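Transcriptional regulator, LacI family protein (Rhodococcus jostii, PDB 3K9C) probably acts as a DNA-binding transcription regulator of the LacI family, represented here by its periplasmic-binding-protein-like domain. Local coordinates at residues R13-V18 and C67-L72; G113-V118 and L148-R153. All coordinates share one frame; numbering follows the deposited sequence.

Contact 1: residues R13-V18 and C67-L72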
# COMPACT_ATOMS: atom_id res chain seq x y z
N ARG B 13 -10.23 -26.52 4.27
CA ARG B 13 -8.79 -26.66 4.12
C ARG B 13 -8.07 -25.31 3.98
O ARG B 13 -8.48 -24.46 3.19
CB ARG B 13 -8.50 -27.56 2.92
CG ARG B 13 -9.45 -28.76 2.85
CD ARG B 13 -9.03 -29.80 1.81
NE ARG B 13 -7.90 -30.61 2.25
CZ ARG B 13 -7.91 -31.38 3.34
NH1 ARG B 13 -8.99 -31.45 4.10
NH2 ARG B 13 -6.83 -32.09 3.65
N LEU B 14 -7.00 -25.15 4.75
CA LEU B 14 -6.24 -23.91 4.78
C LEU B 14 -4.91 -23.89 4.05
O LEU B 14 -4.14 -24.85 4.09
CB LEU B 14 -5.95 -23.49 6.23
CG LEU B 14 -7.08 -23.26 7.22
CD1 LEU B 14 -8.05 -22.22 6.68
CD2 LEU B 14 -7.79 -24.57 7.50
N LEU B 15 -4.64 -22.77 3.40
CA LEU B 15 -3.37 -22.54 2.72
C LEU B 15 -2.77 -21.31 3.40
O LEU B 15 -3.42 -20.26 3.51
CB LEU B 15 -3.57 -22.27 1.23
CG LEU B 15 -3.80 -23.49 0.34
CD1 LEU B 15 -3.69 -23.07 -1.12
CD2 LEU B 15 -2.77 -24.56 0.65
N GLY B 16 -1.55 -21.45 3.89
CA GLY B 16 -0.90 -20.34 4.56
C GLY B 16 -0.18 -19.43 3.59
O GLY B 16 0.49 -19.89 2.67
N VAL B 17 -0.32 -18.13 3.79
CA VAL B 17 0.34 -17.16 2.92
C VAL B 17 1.10 -16.09 3.71
O VAL B 17 0.49 -15.33 4.46
CB VAL B 17 -0.68 -16.46 1.99
CG1 VAL B 17 0.04 -15.45 1.08
CG2 VAL B 17 -1.42 -17.49 1.15
N VAL B 18 2.42 -16.04 3.55
CA VAL B 18 3.23 -15.03 4.23
C VAL B 18 3.47 -13.90 3.21
O VAL B 18 3.87 -14.17 2.07
CB VAL B 18 4.58 -15.64 4.68
CG1 VAL B 18 5.43 -14.59 5.39
CG2 VAL B 18 4.32 -16.81 5.63
N CYS B 67 -2.44 -25.20 8.47
CA CYS B 67 -2.10 -24.93 7.08
C CYS B 67 -1.55 -26.20 6.43
O CYS B 67 -0.62 -26.82 6.96
CB CYS B 67 -1.05 -23.82 6.98
SG CYS B 67 -1.53 -22.26 7.74
N GLU B 68 -2.12 -26.57 5.28
CA GLU B 68 -1.68 -27.76 4.55
C GLU B 68 -0.52 -27.43 3.63
O GLU B 68 0.03 -28.30 2.96
CB GLU B 68 -2.83 -28.32 3.73
CG GLU B 68 -3.90 -29.00 4.56
CD GLU B 68 -5.08 -29.43 3.72
OE1 GLU B 68 -4.86 -30.05 2.65
OE2 GLU B 68 -6.23 -29.16 4.13
N ALA B 69 -0.15 -26.16 3.61
CA ALA B 69 0.95 -25.70 2.79
C ALA B 69 1.26 -24.26 3.18
O ALA B 69 0.41 -23.57 3.74
CB ALA B 69 0.58 -25.78 1.31
N ALA B 70 2.48 -23.83 2.90
CA ALA B 70 2.90 -22.48 3.20
C ALA B 70 3.44 -21.85 1.93
O ALA B 70 4.39 -22.36 1.34
CB ALA B 70 3.98 -22.48 4.29
N ILE B 71 2.81 -20.76 1.51
CA ILE B 71 3.22 -20.01 0.32
C ILE B 71 3.86 -18.70 0.81
O ILE B 71 3.19 -17.85 1.41
CB ILE B 71 2.01 -19.67 -0.55
CG1 ILE B 71 1.40 -20.96 -1.11
CG2 ILE B 71 2.43 -18.73 -1.68
CD1 ILE B 71 0.08 -20.75 -1.79
N LEU B 72 5.16 -18.55 0.58
CA LEU B 72 5.88 -17.36 1.02
C LEU B 72 6.14 -16.40 -0.14
O LEU B 72 6.84 -16.73 -1.10
CB LEU B 72 7.23 -17.76 1.65
CG LEU B 72 7.27 -18.90 2.68
CD1 LEU B 72 8.68 -19.00 3.26
CD2 LEU B 72 6.27 -18.65 3.80
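Glu68 and Arg13 meet at the start of the pairing, while the backbone bonds beyond them set its register. Glu68 N donates an almost straight bond to Leu14 O (2.9 Å, 173° at the hydrogen). The Glu68 side chain begins beside that acceptor, with CB 3.7 Å from Leu14 O. CG stands anti to the carbonyl carbon (chi1 -72°) and is still near Leu14 O, and the extended chain then carries CD to the Arg13 guanidinium. There OE1 receives a weak bond from Arg13 NE at 3.1 Å, part of a salt bridge; the exact place of OE2 is doubtful. As modelled, the carboxylate and guanidinium planes are turned 66° apart, so the pairing is oblique as built, an angle no surer than OE2 itself. Tyr42 OH is a second, weak partner of Arg13 NE.

Past the corner at Glu68, the bonds follow a regular parallel pattern. Gly16 uses both backbone groups: N to Ala69 O (2.9 Å) and O to Ile71 N (2.7 Å), so that it brackets Ala70. Ile71 O in turn accepts Val18 N at 2.9 Å.

The side chains separate onto two faces. On one, Leu15 CD2 packs on Ala69 CB at 3.6 Å, and helix 240-255 lies over both through Ile255. On the other, Val18 and Leu72 run side by side, pointing the same way, with Val18 CG2 only 3.2 Å from Leu72 CD2, tighter than usual van der Waals contact; Val59 and Leu62 of helix 55-63 cover Val18 there. Strand 42-49 bonds to the other edge of 13-18, giving the order 42-49, 13-20, 67-73. Such a central parallel sheet with helices on both faces is the Rossmann-like core of a periplasmic binding protein-like subdomain.

Contact 2: residues G113-V118 and L148-R153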
# COMPACT_ATOMS: atom_id res chain seq x y z
N GLY B 113 12.18 -10.18 -18.41
CA GLY B 113 11.40 -8.98 -18.16
C GLY B 113 12.15 -7.69 -18.39
O GLY B 113 11.68 -6.78 -19.10
N ILE B 114 13.34 -7.58 -17.80
CA ILE B 114 14.12 -6.37 -17.95
C ILE B 114 14.62 -6.24 -19.38
O ILE B 114 14.76 -5.13 -19.90
CB ILE B 114 15.27 -6.31 -16.90
CG1 ILE B 114 15.84 -4.90 -16.84
CG2 ILE B 114 16.35 -7.32 -17.23
CD1 ILE B 114 16.24 -4.47 -15.44
N THR B 115 14.86 -7.37 -20.05
CA THR B 115 15.31 -7.33 -21.44
C THR B 115 14.21 -6.65 -22.28
O THR B 115 14.51 -5.89 -23.20
CB THR B 115 15.59 -8.75 -22.01
OG1 THR B 115 16.56 -9.40 -21.19
CG2 THR B 115 16.14 -8.66 -23.42
N LEU B 116 12.94 -6.93 -21.96
CA LEU B 116 11.82 -6.30 -22.67
C LEU B 116 11.87 -4.79 -22.47
O LEU B 116 11.68 -4.02 -23.41
CB LEU B 116 10.48 -6.83 -22.15
CG LEU B 116 10.12 -8.29 -22.44
CD1 LEU B 116 8.83 -8.65 -21.70
CD2 LEU B 116 9.96 -8.50 -23.94
N ALA B 117 12.12 -4.38 -21.23
CA ALA B 117 12.22 -2.96 -20.90
C ALA B 117 13.33 -2.32 -21.73
O ALA B 117 13.13 -1.28 -22.34
CB ALA B 117 12.52 -2.79 -19.39
N VAL B 118 14.51 -2.94 -21.75
CA VAL B 118 15.64 -2.42 -22.52
C VAL B 118 15.36 -2.42 -24.02
O VAL B 118 15.61 -1.42 -24.69
CB VAL B 118 16.95 -3.22 -22.26
CG1 VAL B 118 18.02 -2.82 -23.29
CG2 VAL B 118 17.46 -2.94 -20.85
N LEU B 148 22.29 -5.50 -17.69
CA LEU B 148 23.63 -5.37 -18.25
C LEU B 148 23.79 -6.23 -19.51
O LEU B 148 24.41 -5.81 -20.48
CB LEU B 148 24.67 -5.76 -17.19
CG LEU B 148 24.77 -4.78 -16.01
CD1 LEU B 148 25.64 -5.35 -14.90
CD2 LEU B 148 25.32 -3.46 -16.51
N ALA B 149 23.21 -7.42 -19.48
CA ALA B 149 23.30 -8.32 -20.63
C ALA B 149 22.58 -7.71 -21.82
O ALA B 149 23.12 -7.68 -22.93
CB ALA B 149 22.69 -9.67 -20.29
N ALA B 150 21.36 -7.23 -21.60
CA ALA B 150 20.59 -6.63 -22.67
C ALA B 150 21.29 -5.40 -23.23
O ALA B 150 21.29 -5.18 -24.44
CB ALA B 150 19.19 -6.26 -22.18
N MSE B 151 21.89 -4.58 -22.37
CA MSE B 151 22.57 -3.39 -22.87
C MSE B 151 23.75 -3.81 -23.76
O MSE B 151 24.03 -3.19 -24.79
CB MSE B 151 23.06 -2.51 -21.71
CG MSE B 151 21.96 -1.75 -20.97
SE MSE B 151 21.05 -0.48 -22.13
CE MSE B 151 22.34 1.00 -22.07
N ASP B 152 24.44 -4.86 -23.34
CA ASP B 152 25.59 -5.37 -24.07
C ASP B 152 25.17 -5.91 -25.44
O ASP B 152 25.89 -5.75 -26.43
CB ASP B 152 26.29 -6.45 -23.24
CG ASP B 152 27.63 -6.87 -23.83
OD1 ASP B 152 28.33 -6.02 -24.43
OD2 ASP B 152 27.99 -8.05 -23.66
N ARG B 153 24.00 -6.55 -25.49
CA ARG B 153 23.49 -7.10 -26.74
C ARG B 153 23.23 -6.00 -27.76
O ARG B 153 23.29 -6.24 -28.97
CB ARG B 153 22.19 -7.88 -26.49
CG ARG B 153 22.22 -9.31 -27.01
CD ARG B 153 20.82 -9.92 -27.07
NE ARG B 153 20.13 -9.90 -25.79
CZ ARG B 153 20.56 -10.53 -24.69
NH1 ARG B 153 21.69 -11.23 -24.72
NH2 ARG B 153 19.85 -10.45 -23.57
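Val118 sits over the methyl of Ala150, with CB and CG1 each 3.8 Å from Ala150 CB and CG2 only slightly farther, so the methyl meets the whole branched end rather than one prong. CG1 stands anti to the backbone N (chi1 169°) and also meets the selenium of selenomethionine Met151, at 4.0 Å. The Met151 chain, bent at chi2 and chi3, crosses Val118 obliquely. Thr115 forms the other flank: its CG2 is 4.1 Å from Ala150 CB and lies near the plane of the Arg153 guanidinium, at its edge by NH2. The Thr115 and Arg153 side chains cross at about a right angle. The hydroxyl of Thr115 is engaged within its own helix, with OG1 bonded to Val111 O. No hydrogen bond spans the segments, so the evidence points to apolar packing, with small Ala150 as the nearest approach to helix 113-118.

The segment axes come within 9.0 Å at 40°. Around them, Phe147 of helix 140-153 adds to Val118, Met151 reaches Ile129 and Ala160 of strands 129-133 and 160-164, and Ala117 turns to Val190 of strand 188-191, placing both helices against the four-stranded parallel sheet.

Contacts 1 and 2 lie on opposite sides of the chain's centre, their own centres 35 Å apart and their nearest atoms about 19 Å apart, so neither touches the other. Contact 1 joins strands inside the sheet of one subdomain; contact 2 joins helices covering the separate parallel sheet of the other. Strand 104-108, in the same sheet as contact 1, leads directly along the chain to helix 110-123 of contact 2. Only contact 1 meets the second subunit, where Leu14 packs on Glu65 of that chain. In LacI-family relatives the effector binds in the cleft between two such subdomains; each contact lies within one of them, and no bound effector marks the site here.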